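Local atomic coordinates of FBP protein (Leishmania major, PDB entry 5OEZ), a protein that probably catalyses the magnesium-dependent hydrolysis of fructose 1,6-bisphosphate to fructose 6-phosphate and phosphate in gluconeogenesis, as a homotetramer that also binds AMP. Residues F28-M33 / S88-V93; L94-E99 / F117-G122; Y113-D118 / W136-L141; M159-D164 / E308-R313. One frame throughout, in Å; residues are numbered along the deposited sequence.

How the contacts relate
Contacts 2 and 3 lie in, and contact 1 borders, the mixed sheet of the N-terminal domain, in which strand 113-121 runs between its parallel neighbour 91-96 and its antiparallel neighbour 132-140. Contact 1 sets helix 27-47 against the turn that leads into strand 91-96, and contact 2, about 17 Å away between centres, lies at the other end of that strand. Contact 3 shares Phe-117 and Asp-118 with contact 2. Strand 113-121 runs from Tyr-113 of the AMP site to the metal ligands Asp-118 and Asp-121. Contact 4, last along the chain, joins both family domains and touches contact 3 through Trp-139, centres about 12 Å apart.

Contact 1 of 4, residues F28-M33 / S88-V93; sequences FTLLMM and STSVCV
Leu-30 and Leu-31, near the start of helix 27-47, lie against the bend that carries the chain from helix 72-87 into strand 91-96, and the CA atoms of Leu-31 and Ser-90 come within 5.7 Å. This is helix-to-turn packing beside the AMP site, to which Phe-28 and Thr-29 belong. Thr-89 leaves the helix with positive phi (71°), and an ST turn shapes the bend: Ser-90 N donates to Ser-88 OG at 3.1 Å, while Ser-88 OG is also bonded to Leu-85 O.

Leu-30 faces this turn. One of its methyls, Leu-30 CD1, sits 3.5 Å from Ser-88 O and about as close to Thr-89 OG1, and its CB meets Ser-90 OG. That hydroxyl is hydrogen-bonded to Asp-27 O, which ties the turn to the first residue of the helix. Leu-30 and Thr-29 also pack against Thr-29 and Leu-30 of a second subunit, and Thr-89 touches Ile-17 of that subunit, so turn and helix both border the interface. With CG anti to the backbone N (chi1 -177°), the Leu-31 side chain crosses that of Val-91 at about a right angle, Leu-31 CD1 resting 3.7 Å from Val-91 CG1.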
loop_
_atom_site.group_PDB
_atom_site.type_symbol
_atom_site.label_atom_id
_atom_site.label_comp_id
_atom_site.label_asym_id
_atom_site.label_seq_id
_atom_site.Cartn_x
_atom_site.Cartn_y
_atom_site.Cartn_z
ATOM N N PHE C 28 0.321 29.777 -0.919
ATOM C CA PHE C 28 -0.133 28.870 -1.967
ATOM C C PHE C 28 0.380 27.441 -1.735
ATOM O O PHE C 28 -0.337 26.462 -1.988
ATOM C CB PHE C 28 0.259 29.388 -3.367
ATOM C CG PHE C 28 -0.372 28.613 -4.496
ATOM C CD1 PHE C 28 -1.745 28.584 -4.642
ATOM C CD2 PHE C 28 0.409 27.907 -5.406
ATOM C CE1 PHE C 28 -2.333 27.857 -5.666
ATOM C CE2 PHE C 28 -0.167 27.181 -6.429
ATOM C CZ PHE C 28 -1.544 27.158 -6.564
ATOM N N THR C 29 1.616 27.331 -1.268
ATOM C CA THR C 29 2.195 26.053 -0.904
ATOM C C THR C 29 1.364 25.363 0.174
ATOM O O THR C 29 1.052 24.171 0.057
ATOM C CB THR C 29 3.645 26.258 -0.441
ATOM O OG1 THR C 29 4.401 26.788 -1.529
ATOM C CG2 THR C 29 4.303 24.944 -0.008
ATOM N N LEU C 30 1.012 26.101 1.224
ATOM C CA LEU C 30 0.206 25.533 2.301
ATOM C C LEU C 30 -1.165 25.116 1.792
ATOM O O LEU C 30 -1.659 24.050 2.167
ATOM C CB LEU C 30 0.083 26.491 3.490
ATOM C CG LEU C 30 1.369 26.914 4.216
ATOM C CD1 LEU C 30 1.033 27.655 5.505
ATOM C CD2 LEU C 30 2.277 25.737 4.506
ATOM N N LEU C 31 -1.767 25.932 0.921
ATOM C CA LEU C 31 -3.037 25.565 0.295
ATOM C C LEU C 31 -2.932 24.232 -0.470
ATOM O O LEU C 31 -3.764 23.352 -0.310
ATOM C CB LEU C 31 -3.508 26.663 -0.656
ATOM C CG LEU C 31 -4.865 26.451 -1.332
ATOM C CD1 LEU C 31 -5.968 26.703 -0.323
ATOM C CD2 LEU C 31 -5.028 27.390 -2.516
ATOM N N MET C 32 -1.918 24.106 -1.310
ATOM C CA MET C 32 -1.739 22.893 -2.092
ATOM C C MET C 32 -1.395 21.677 -1.244
ATOM O O MET C 32 -1.754 20.572 -1.624
ATOM C CB MET C 32 -0.732 23.091 -3.229
ATOM C CG MET C 32 -1.221 24.048 -4.315
ATOM S SD MET C 32 -2.874 23.679 -4.947
ATOM C CE MET C 32 -2.778 21.916 -5.340
ATOM N N MET C 33 -0.720 21.874 -0.107
ATOM C CA MET C 33 -0.536 20.780 0.857
ATOM C C MET C 33 -1.859 20.277 1.359
ATOM O O MET C 33 -2.076 19.060 1.458
ATOM C CB MET C 33 0.243 21.210 2.097
ATOM C CG MET C 33 1.592 20.574 2.273
ATOM S SD MET C 33 2.919 21.717 1.887
ATOM C CE MET C 33 2.849 23.109 2.991
ATOM N N SER C 88 -5.253 25.118 7.094
ATOM C CA SER C 88 -4.053 25.497 6.342
ATOM C C SER C 88 -3.497 26.893 6.679
ATOM O O SER C 88 -2.314 27.140 6.428
ATOM C CB SER C 88 -4.310 25.406 4.828
ATOM O OG SER C 88 -5.227 26.398 4.363
ATOM N N THR C 89 -4.353 27.781 7.205
ATOM C CA THR C 89 -4.108 29.222 7.354
ATOM C C THR C 89 -4.110 30.006 6.034
ATOM O O THR C 89 -3.842 31.206 6.031
ATOM C CB THR C 89 -2.799 29.568 8.124
ATOM O OG1 THR C 89 -1.655 29.373 7.273
ATOM C CG2 THR C 89 -2.672 28.750 9.415
ATOM N N SER C 90 -4.449 29.364 4.929
ATOM C CA SER C 90 -4.367 29.999 3.609
ATOM C C SER C 90 -5.688 30.567 3.082
ATOM O O SER C 90 -5.671 31.341 2.127
ATOM C CB SER C 90 -3.802 29.001 2.585
ATOM O OG SER C 90 -2.418 28.823 2.817
ATOM N N VAL C 91 -6.823 30.156 3.643
ATOM C CA VAL C 91 -8.118 30.495 3.043
ATOM C C VAL C 91 -8.848 31.554 3.853
ATOM O O VAL C 91 -8.836 31.536 5.085
ATOM C CB VAL C 91 -9.023 29.260 2.809
ATOM C CG1 VAL C 91 -8.216 28.102 2.243
ATOM C CG2 VAL C 91 -9.746 28.836 4.071
ATOM N N CYS C 92 -9.455 32.486 3.135
ATOM C CA CYS C 92 -10.390 33.453 3.698
ATOM C C CYS C 92 -11.808 32.875 3.716
ATOM O O CYS C 92 -12.502 32.903 4.741
ATOM C CB CYS C 92 -10.376 34.710 2.824
ATOM S SG CYS C 92 -11.400 36.011 3.505
ATOM N N VAL C 93 -12.209 32.318 2.580
ATOM C CA VAL C 93 -13.562 31.863 2.363
ATOM C C VAL C 93 -13.529 30.515 1.670
ATOM O O VAL C 93 -12.735 30.300 0.758
ATOM C CB VAL C 93 -14.311 32.883 1.451
ATOM C CG1 VAL C 93 -15.641 32.367 0.917
ATOM C CG2 VAL C 93 -14.513 34.187 2.195
#

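Contact 2 of 4, residues L94-E99 / F117-G122; sequences LGSEEE and FDPLDG
Two backbone hydrogen bonds join Gly-95, Glu-97 and Phe-117. Phe-117 N donates to Gly-95 O at 2.9 Å, and Glu-97 N returns a bond to Phe-117 O at 3.1 Å; both donors lie nearly in line with the carbonyl they meet. Beyond them two acids converge. Glu-97 OE1 stands 3.1 Å from Asp-118 OD2, and equally near OD1, with the carboxylate planes turned 54° apart. Arg-280 forms a salt bridge with Glu-97 OE2, while Glu-284 OE2 also lies close to Glu-97 OE2 and Asp-118 OD2.

The bonds belong to a parallel bridge between Ser-96 and Phe-117, where strands 91-96 and 113-121 run together toward their C-terminal ends and deliver the metal ligands of a fructose-1,6-bisphosphatase. Glu-97, Glu-98, Asp-118, Leu-120 and Asp-121 all bind manganese in another structure of this protein; no metal is bound here.

With CG in the crowded position between N and the carbonyl carbon (chi1 64°), Phe-117 brings its ring against Ser-96. One face lies under Ser-96 CA, a CH-pi contact 4.1 Å from the Phe-117 ring centroid, and Ser-96 CB sits 3.6 Å from Phe-117 CZ. Leu-94 CG touches the ring edge at CE1, and Phe-81 meets the same ring. Glu-98 OE2 comes 4.0 Å from Pro-119 CG.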
loop_
_atom_site.group_PDB
_atom_site.type_symbol
_atom_site.label_atom_id
_atom_site.label_comp_id
_atom_site.label_asym_id
_atom_site.label_seq_id
_atom_site.Cartn_x
_atom_site.Cartn_y
_atom_site.Cartn_z
ATOM N N LEU C 94 -14.437 29.642 2.088
ATOM C CA LEU C 94 -14.596 28.305 1.562
ATOM C C LEU C 94 -15.989 28.196 0.970
ATOM O O LEU C 94 -16.960 28.612 1.586
ATOM C CB LEU C 94 -14.526 27.328 2.720
ATOM C CG LEU C 94 -13.679 26.102 2.538
ATOM C CD1 LEU C 94 -12.215 26.492 2.581
ATOM C CD2 LEU C 94 -13.994 25.137 3.660
ATOM N N GLY C 95 -16.090 27.604 -0.209
ATOM C CA GLY C 95 -17.375 27.290 -0.810
ATOM C C GLY C 95 -17.392 25.862 -1.293
ATOM O O GLY C 95 -16.701 25.519 -2.241
ATOM N N SER C 96 -18.186 25.030 -0.637
ATOM C CA SER C 96 -18.429 23.659 -1.083
ATOM C C SER C 96 -19.718 23.576 -1.895
ATOM O O SER C 96 -20.736 24.076 -1.451
ATOM C CB SER C 96 -18.582 22.763 0.133
ATOM O OG SER C 96 -18.800 21.429 -0.275
ATOM N N GLU C 97 -19.678 22.903 -3.046
ATOM C CA GLU C 97 -20.851 22.736 -3.905
ATOM C C GLU C 97 -22.073 22.159 -3.191
ATOM O O GLU C 97 -23.199 22.531 -3.519
ATOM C CB GLU C 97 -20.540 21.836 -5.101
ATOM C CG GLU C 97 -21.575 21.916 -6.212
ATOM C CD GLU C 97 -21.129 21.122 -7.452
ATOM O OE1 GLU C 97 -20.934 19.917 -7.326
ATOM O OE2 GLU C 97 -20.955 21.666 -8.575
ATOM N N GLU C 98 -21.841 21.287 -2.212
ATOM C CA GLU C 98 -22.907 20.629 -1.468
ATOM C C GLU C 98 -23.645 21.542 -0.481
ATOM O O GLU C 98 -24.795 21.251 -0.129
ATOM C CB GLU C 98 -22.364 19.417 -0.708
ATOM C CG GLU C 98 -21.520 18.442 -1.558
ATOM C CD GLU C 98 -21.314 17.073 -0.915
ATOM O OE1 GLU C 98 -21.563 16.909 0.298
ATOM O OE2 GLU C 98 -20.890 16.140 -1.637
ATOM N N GLU C 99 -23.046 22.675 -0.115
ATOM C CA GLU C 99 -23.605 23.565 0.902
ATOM C C GLU C 99 -24.220 24.845 0.336
ATOM O O GLU C 99 -23.771 25.387 -0.674
ATOM C CB GLU C 99 -22.518 23.914 1.888
ATOM C CG GLU C 99 -21.830 22.671 2.415
ATOM C CD GLU C 99 -20.933 22.931 3.602
ATOM O OE1 GLU C 99 -20.618 24.103 3.891
ATOM O OE2 GLU C 99 -20.554 21.944 4.255
ATOM N N PHE C 117 -15.013 24.458 -4.343
ATOM C CA PHE C 117 -14.676 23.106 -4.719
ATOM C C PHE C 117 -15.880 22.189 -4.789
ATOM O O PHE C 117 -16.860 22.388 -4.098
ATOM C CB PHE C 117 -13.606 22.548 -3.759
ATOM C CG PHE C 117 -14.071 22.411 -2.337
ATOM C CD1 PHE C 117 -14.011 23.483 -1.454
ATOM C CD2 PHE C 117 -14.581 21.207 -1.883
ATOM C CE1 PHE C 117 -14.461 23.348 -0.144
ATOM C CE2 PHE C 117 -15.045 21.077 -0.582
ATOM C CZ PHE C 117 -14.997 22.150 0.289
ATOM N N ASP C 118 -15.799 21.218 -5.694
ATOM C CA ASP C 118 -16.700 20.087 -5.730
ATOM C C ASP C 118 -15.906 18.906 -5.133
ATOM O O ASP C 118 -15.023 18.361 -5.790
ATOM C CB ASP C 118 -17.137 19.821 -7.173
ATOM C CG ASP C 118 -18.137 18.671 -7.294
ATOM O OD1 ASP C 118 -18.594 18.118 -6.268
ATOM O OD2 ASP C 118 -18.500 18.333 -8.445
ATOM N N PRO C 119 -16.212 18.507 -3.880
ATOM C CA PRO C 119 -15.366 17.490 -3.233
ATOM C C PRO C 119 -15.411 16.112 -3.892
ATOM O O PRO C 119 -14.409 15.402 -3.871
ATOM C CB PRO C 119 -15.911 17.424 -1.803
ATOM C CG PRO C 119 -17.322 17.881 -1.913
ATOM C CD PRO C 119 -17.356 18.885 -3.030
ATOM N N LEU C 120 -16.548 15.746 -4.472
ATOM C CA LEU C 120 -16.695 14.461 -5.133
ATOM C C LEU C 120 -17.780 14.483 -6.227
ATOM O O LEU C 120 -18.942 14.269 -5.952
ATOM C CB LEU C 120 -16.948 13.358 -4.083
ATOM C CG LEU C 120 -16.709 11.929 -4.552
ATOM C CD1 LEU C 120 -15.249 11.698 -4.918
ATOM C CD2 LEU C 120 -17.134 10.992 -3.438
ATOM N N ASP C 121 -17.360 14.745 -7.462
ATOM C CA ASP C 121 -18.204 14.631 -8.645
ATOM C C ASP C 121 -18.408 13.161 -9.045
ATOM O O ASP C 121 -17.455 12.379 -9.093
ATOM C CB ASP C 121 -17.597 15.429 -9.830
ATOM C CG ASP C 121 -17.996 14.875 -11.204
ATOM O OD1 ASP C 121 -19.140 15.116 -11.642
ATOM O OD2 ASP C 121 -17.153 14.202 -11.850
ATOM N N GLY C 122 -19.650 12.828 -9.393
ATOM C CA GLY C 122 -19.991 11.559 -10.003
ATOM C C GLY C 122 -20.128 10.464 -8.973
ATOM O O GLY C 122 -19.901 9.308 -9.287
#

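Contact 3 of 4, residues Y113-D118 / W136-L141; sequences YLIFFD and WGVWRL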
loop_
_atom_site.group_PDB
_atom_site.type_symbol
_atom_site.label_atom_id
_atom_site.label_comp_id
_atom_site.label_asym_id
_atom_site.label_seq_id
_atom_site.Cartn_x
_atom_site.Cartn_y
_atom_site.Cartn_z
ATOM N N TYR C 113 -7.036 33.497 0.174
ATOM C CA TYR C 113 -7.615 32.756 -0.942
ATOM C C TYR C 113 -9.102 32.472 -0.725
ATOM O O TYR C 113 -9.534 32.165 0.386
ATOM C CB TYR C 113 -6.843 31.453 -1.193
ATOM C CG TYR C 113 -5.467 31.702 -1.759
ATOM C CD1 TYR C 113 -5.309 32.317 -2.996
ATOM C CD2 TYR C 113 -4.320 31.311 -1.070
ATOM C CE1 TYR C 113 -4.053 32.539 -3.535
ATOM C CE2 TYR C 113 -3.058 31.539 -1.599
ATOM C CZ TYR C 113 -2.927 32.157 -2.831
ATOM O OH TYR C 113 -1.678 32.396 -3.373
ATOM N N LEU C 114 -9.876 32.594 -1.805
ATOM C CA LEU C 114 -11.266 32.132 -1.853
ATOM C C LEU C 114 -11.225 30.843 -2.650
ATOM O O LEU C 114 -10.723 30.845 -3.766
ATOM C CB LEU C 114 -12.172 33.140 -2.572
ATOM C CG LEU C 114 -12.367 34.535 -1.946
ATOM C CD1 LEU C 114 -11.242 35.475 -2.310
ATOM C CD2 LEU C 114 -13.695 35.135 -2.396
ATOM N N ILE C 115 -11.750 29.751 -2.099
ATOM C CA ILE C 115 -11.695 28.466 -2.794
ATOM C C ILE C 115 -13.085 27.852 -2.887
ATOM O O ILE C 115 -13.828 27.802 -1.915
ATOM C CB ILE C 115 -10.665 27.497 -2.176
ATOM C CG1 ILE C 115 -10.668 26.171 -2.928
ATOM C CG2 ILE C 115 -10.919 27.254 -0.700
ATOM C CD1 ILE C 115 -9.388 25.372 -2.746
ATOM N N PHE C 116 -13.432 27.427 -4.096
ATOM C CA PHE C 116 -14.717 26.848 -4.389
ATOM C C PHE C 116 -14.426 25.486 -4.945
ATOM O O PHE C 116 -13.666 25.375 -5.903
ATOM C CB PHE C 116 -15.470 27.727 -5.387
ATOM C CG PHE C 116 -15.785 29.065 -4.824
ATOM C CD1 PHE C 116 -16.904 29.238 -4.035
ATOM C CD2 PHE C 116 -14.921 30.130 -5.013
ATOM C CE1 PHE C 116 -17.196 30.471 -3.470
ATOM C CE2 PHE C 116 -15.195 31.363 -4.447
ATOM C CZ PHE C 116 -16.333 31.534 -3.670
ATOM N N PHE C 117 -15.013 24.458 -4.343
ATOM C CA PHE C 117 -14.676 23.106 -4.719
ATOM C C PHE C 117 -15.880 22.189 -4.789
ATOM O O PHE C 117 -16.860 22.388 -4.098
ATOM C CB PHE C 117 -13.606 22.548 -3.759
ATOM C CG PHE C 117 -14.071 22.411 -2.337
ATOM C CD1 PHE C 117 -14.011 23.483 -1.454
ATOM C CD2 PHE C 117 -14.581 21.207 -1.883
ATOM C CE1 PHE C 117 -14.461 23.348 -0.144
ATOM C CE2 PHE C 117 -15.045 21.077 -0.582
ATOM C CZ PHE C 117 -14.997 22.150 0.289
ATOM N N ASP C 118 -15.799 21.218 -5.694
ATOM C CA ASP C 118 -16.700 20.087 -5.730
ATOM C C ASP C 118 -15.906 18.906 -5.133
ATOM O O ASP C 118 -15.023 18.361 -5.790
ATOM C CB ASP C 118 -17.137 19.821 -7.173
ATOM C CG ASP C 118 -18.137 18.671 -7.294
ATOM O OD1 ASP C 118 -18.594 18.118 -6.268
ATOM O OD2 ASP C 118 -18.500 18.333 -8.445
ATOM N N TRP C 136 -11.519 22.044 -8.048
ATOM C CA TRP C 136 -11.427 23.273 -7.273
ATOM C C TRP C 136 -10.925 24.439 -8.115
ATOM O O TRP C 136 -10.197 24.242 -9.072
ATOM C CB TRP C 136 -10.528 23.089 -6.024
ATOM C CG TRP C 136 -9.163 22.743 -6.392
ATOM C CD1 TRP C 136 -8.145 23.606 -6.653
ATOM C CD2 TRP C 136 -8.642 21.424 -6.591
ATOM N NE1 TRP C 136 -7.016 22.897 -6.976
ATOM C CE2 TRP C 136 -7.298 21.561 -6.963
ATOM C CE3 TRP C 136 -9.185 20.144 -6.482
ATOM C CZ2 TRP C 136 -6.497 20.477 -7.242
ATOM C CZ3 TRP C 136 -8.377 19.061 -6.753
ATOM C CH2 TRP C 136 -7.054 19.232 -7.126
ATOM N N GLY C 137 -11.341 25.640 -7.734
ATOM C CA GLY C 137 -10.887 26.878 -8.347
ATOM C C GLY C 137 -10.573 27.842 -7.231
ATOM O O GLY C 137 -11.295 27.901 -6.233
ATOM N N VAL C 138 -9.516 28.621 -7.423
ATOM C CA VAL C 138 -8.997 29.523 -6.400
ATOM C C VAL C 138 -8.928 30.969 -6.926
ATOM O O VAL C 138 -8.426 31.221 -8.020
ATOM C CB VAL C 138 -7.575 29.087 -5.972
ATOM C CG1 VAL C 138 -7.046 29.944 -4.809
ATOM C CG2 VAL C 138 -7.527 27.612 -5.593
ATOM N N TRP C 139 -9.457 31.898 -6.140
ATOM C CA TRP C 139 -9.418 33.330 -6.433
ATOM C C TRP C 139 -8.674 33.989 -5.273
ATOM O O TRP C 139 -8.500 33.370 -4.209
ATOM C CB TRP C 139 -10.827 33.910 -6.507
ATOM C CG TRP C 139 -11.549 33.706 -7.788
ATOM C CD1 TRP C 139 -11.713 34.620 -8.786
ATOM C CD2 TRP C 139 -12.271 32.545 -8.189
ATOM N NE1 TRP C 139 -12.476 34.097 -9.795
ATOM C CE2 TRP C 139 -12.842 32.823 -9.452
ATOM C CE3 TRP C 139 -12.497 31.295 -7.609
ATOM C CZ2 TRP C 139 -13.616 31.898 -10.149
ATOM C CZ3 TRP C 139 -13.280 30.365 -8.307
ATOM C CH2 TRP C 139 -13.813 30.669 -9.567
ATOM N N ARG C 140 -8.291 35.246 -5.470
ATOM C CA ARG C 140 -7.629 36.034 -4.432
ATOM C C ARG C 140 -8.519 37.211 -3.997
ATOM O O ARG C 140 -9.311 37.723 -4.784
ATOM C CB ARG C 140 -6.264 36.500 -4.945
ATOM C CG ARG C 140 -5.443 37.241 -3.915
ATOM C CD ARG C 140 -4.128 37.700 -4.502
ATOM N NE ARG C 140 -3.228 36.559 -4.571
ATOM C CZ ARG C 140 -2.405 36.165 -3.601
ATOM N NH1 ARG C 140 -2.320 36.824 -2.445
ATOM N NH2 ARG C 140 -1.641 35.095 -3.795
ATOM N N LEU C 141 -8.431 37.613 -2.730
ATOM C CA LEU C 141 -9.097 38.843 -2.290
ATOM C C LEU C 141 -8.665 39.974 -3.208
ATOM O O LEU C 141 -7.458 40.183 -3.370
ATOM C CB LEU C 141 -8.688 39.237 -0.870
ATOM C CG LEU C 141 -9.405 38.675 0.344
ATOM C CD1 LEU C 141 -8.788 39.272 1.608
ATOM C CD2 LEU C 141 -10.882 38.984 0.267
#
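Phe-116 and Trp-139 project from the same face of the sheet, their side chains crossing at about a right angle. The Phe-116 ring and the six-membered ring of Trp-139 have planes 81° apart, and CD2 of Phe-116 lies 3.7 Å from CZ3 of Trp-139. Gly-137 pairs with Phe-116, and the Trp-139 indole lies close to it. Leu-114 CD1 lies 3.6 Å from Leu-141 N.

The opposite face carries Tyr-113, Ile-115, Phe-117, Trp-136 and Val-138. Val-138 CG1 presses on Tyr-113 CD1 at 3.5 Å, and its other methyl meets Ile-115 CD1, which also reaches Trp-136 CB. Ile-115 and Trp-136 lie side by side, pointing the same way. The exposed Arg-140 bends at chi3 but is poorly ordered, so its placement, with Tyr-113 CE1 over one guanidinium face and the planes 68° apart, is tentative.

Four backbone bonds hold this antiparallel hairpin: Leu-114 with Trp-139 and Phe-116 with Gly-137, each in both directions. Trp-139 N to Leu-114 O is 2.9 Å and nearly straight at 174°. On its far edge strand 113-121 pairs with strand 91-96. Helix 27-47 covers Tyr-113, Ile-115 and Trp-136, and helix 72-87 covers Ile-115 and Phe-117.

Contact 4 of 4, residues M159-D164 / E308-R313; sequences MLKGTD and EQSITR
Lys-161 reaches the 308-313 loop with CG anti to its carbonyl carbon (chi1 -70°) and a chain that stays extended as far as CE (chi3 171°). Ile-311 likewise has CG1 anti to its carbonyl carbon (chi1 -69°); CD1, one bond further on, meets the backbone of the other loop. Ile-311 CD1 lies 3.3 Å from Leu-160 O and 3.8 Å from Lys-161 CA.

The lysine touches with its methylenes. Lys-161 CG passes 3.8 Å from Gln-309 O, and Lys-161 CE comes within 3.4 Å of Glu-308 O and 3.6 Å of Ser-310 OG. Lys-161 NZ stays 4.1 Å from Glu-308 O, so the aliphatic part of the chain makes the closer approach. Thr-163 CG2 comes loosely near the backbone and CG of Glu-308, whose carboxylate forms a salt bridge with Arg-305.

The 159-164 loop holds its own shape. Lys-161 N donates to Asp-164 OD2 at 3.0 Å, using the carboxylate's anti lone pair, and Asp-164 N bonds back to Lys-161 O at 3.0 Å. The same Lys-161 O also accepts from Trp-139 NE1, linking the loop to strand 132-140. Ile-311 also touches Leu-281 and Leu-282 of helix 281-294. Loop meets loop here across the N- and C-terminal family regions of the fructose-1,6-bisphosphatase fold, joining the segment after helix 150-158 to the one before strand 317-323.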
loop_
_atom_site.group_PDB
_atom_site.type_symbol
_atom_site.label_atom_id
_atom_site.label_comp_id
_atom_site.label_asym_id
_atom_site.label_seq_id
_atom_site.Cartn_x
_atom_site.Cartn_y
_atom_site.Cartn_z
ATOM N N MET C 159 -18.307 40.650 -7.670
ATOM C CA MET C 159 -17.307 41.469 -8.370
ATOM C C MET C 159 -16.305 40.660 -9.216
ATOM O O MET C 159 -15.574 41.253 -10.007
ATOM C CB MET C 159 -16.535 42.332 -7.362
ATOM C CG MET C 159 -17.395 43.330 -6.595
ATOM S SD MET C 159 -16.421 44.607 -5.755
ATOM C CE MET C 159 -15.193 43.610 -4.926
ATOM N N LEU C 160 -16.276 39.335 -9.069
ATOM C CA LEU C 160 -15.256 38.496 -9.718
ATOM C C LEU C 160 -15.726 37.829 -11.006
ATOM O O LEU C 160 -16.929 37.714 -11.258
ATOM C CB LEU C 160 -14.767 37.427 -8.736
ATOM C CG LEU C 160 -14.090 37.972 -7.469
ATOM C CD1 LEU C 160 -13.826 36.841 -6.491
ATOM C CD2 LEU C 160 -12.800 38.722 -7.790
ATOM N N LYS C 161 -14.760 37.422 -11.826
ATOM C CA LYS C 161 -15.010 36.587 -13.011
ATOM C C LYS C 161 -13.991 35.459 -13.052
ATOM O O LYS C 161 -12.973 35.504 -12.357
ATOM C CB LYS C 161 -14.894 37.395 -14.307
ATOM C CG LYS C 161 -16.002 38.411 -14.551
ATOM C CD LYS C 161 -15.931 38.935 -15.989
ATOM C CE LYS C 161 -17.145 39.806 -16.397
ATOM N NZ LYS C 161 -16.895 41.033 -17.210
ATOM N N GLY C 162 -14.258 34.463 -13.891
ATOM C CA GLY C 162 -13.315 33.383 -14.134
ATOM C C GLY C 162 -11.939 33.845 -14.595
ATOM O O GLY C 162 -10.941 33.196 -14.301
ATOM N N THR C 163 -11.887 34.980 -15.294
ATOM C CA THR C 163 -10.632 35.553 -15.780
ATOM C C THR C 163 -9.718 36.067 -14.660
ATOM O O THR C 163 -8.534 36.263 -14.905
ATOM C CB THR C 163 -10.880 36.691 -16.810
ATOM O OG1 THR C 163 -11.830 37.618 -16.279
ATOM C CG2 THR C 163 -11.423 36.125 -18.121
ATOM N N ASP C 164 -10.265 36.284 -13.458
ATOM C CA ASP C 164 -9.504 36.672 -12.245
ATOM C C ASP C 164 -8.990 35.474 -11.418
ATOM O O ASP C 164 -8.314 35.655 -10.403
ATOM C CB ASP C 164 -10.401 37.508 -11.321
ATOM C CG ASP C 164 -10.917 38.777 -11.986
ATOM O OD1 ASP C 164 -10.067 39.578 -12.427
ATOM O OD2 ASP C 164 -12.160 38.973 -12.049
ATOM N N GLU C 308 -15.359 34.471 -19.104
ATOM C CA GLU C 308 -15.868 35.859 -19.219
ATOM C C GLU C 308 -17.270 36.090 -18.618
ATOM O O GLU C 308 -17.709 37.227 -18.574
ATOM C CB GLU C 308 -15.871 36.329 -20.681
ATOM C CG GLU C 308 -14.491 36.614 -21.263
ATOM C CD GLU C 308 -14.519 36.986 -22.750
ATOM O OE1 GLU C 308 -15.619 37.062 -23.346
ATOM O OE2 GLU C 308 -13.431 37.196 -23.336
ATOM N N GLN C 309 -17.959 35.051 -18.146
ATOM C CA GLN C 309 -19.299 35.237 -17.564
ATOM C C GLN C 309 -19.225 35.884 -16.190
ATOM O O GLN C 309 -18.341 35.563 -15.393
ATOM C CB GLN C 309 -20.048 33.917 -17.443
ATOM C CG GLN C 309 -20.366 33.260 -18.778
ATOM C CD GLN C 309 -20.984 31.878 -18.612
ATOM O OE1 GLN C 309 -21.483 31.529 -17.538
ATOM N NE2 GLN C 309 -20.981 31.089 -19.686
ATOM N N SER C 310 -20.162 36.789 -15.919
ATOM C CA SER C 310 -20.287 37.403 -14.594
ATOM C C SER C 310 -20.902 36.420 -13.600
ATOM O O SER C 310 -21.796 35.646 -13.955
ATOM C CB SER C 310 -21.161 38.656 -14.654
ATOM O OG SER C 310 -20.567 39.655 -15.445
ATOM N N ILE C 311 -20.406 36.450 -12.369
ATOM C CA ILE C 311 -21.006 35.713 -11.276
ATOM C C ILE C 311 -22.050 36.613 -10.613
ATOM O O ILE C 311 -21.716 37.610 -9.973
ATOM C CB ILE C 311 -19.943 35.205 -10.266
ATOM C CG1 ILE C 311 -19.091 34.106 -10.907
ATOM C CG2 ILE C 311 -20.605 34.668 -9.000
ATOM C CD1 ILE C 311 -17.655 34.501 -11.165
ATOM N N THR C 312 -23.313 36.264 -10.812
ATOM C CA THR C 312 -24.448 36.925 -10.165
ATOM C C THR C 312 -24.892 36.128 -8.929
ATOM O O THR C 312 -25.481 36.693 -8.017
ATOM C CB THR C 312 -25.638 37.054 -11.160
ATOM O OG1 THR C 312 -26.213 35.766 -11.405
ATOM C CG2 THR C 312 -25.188 37.630 -12.514
ATOM N N ARG C 313 -24.612 34.819 -8.913
ATOM C CA ARG C 313 -25.197 33.871 -7.964
ATOM C C ARG C 313 -24.205 32.772 -7.596
ATOM O O ARG C 313 -23.528 32.263 -8.449
ATOM C CB ARG C 313 -26.449 33.266 -8.579
ATOM C CG ARG C 313 -27.712 33.998 -8.222
ATOM C CD ARG C 313 -28.800 33.352 -9.029
ATOM N NE ARG C 313 -28.507 33.489 -10.441
ATOM C CZ ARG C 313 -28.727 32.580 -11.385
ATOM N NH1 ARG C 313 -29.283 31.388 -11.129
ATOM N NH2 ARG C 313 -28.375 32.876 -12.620
#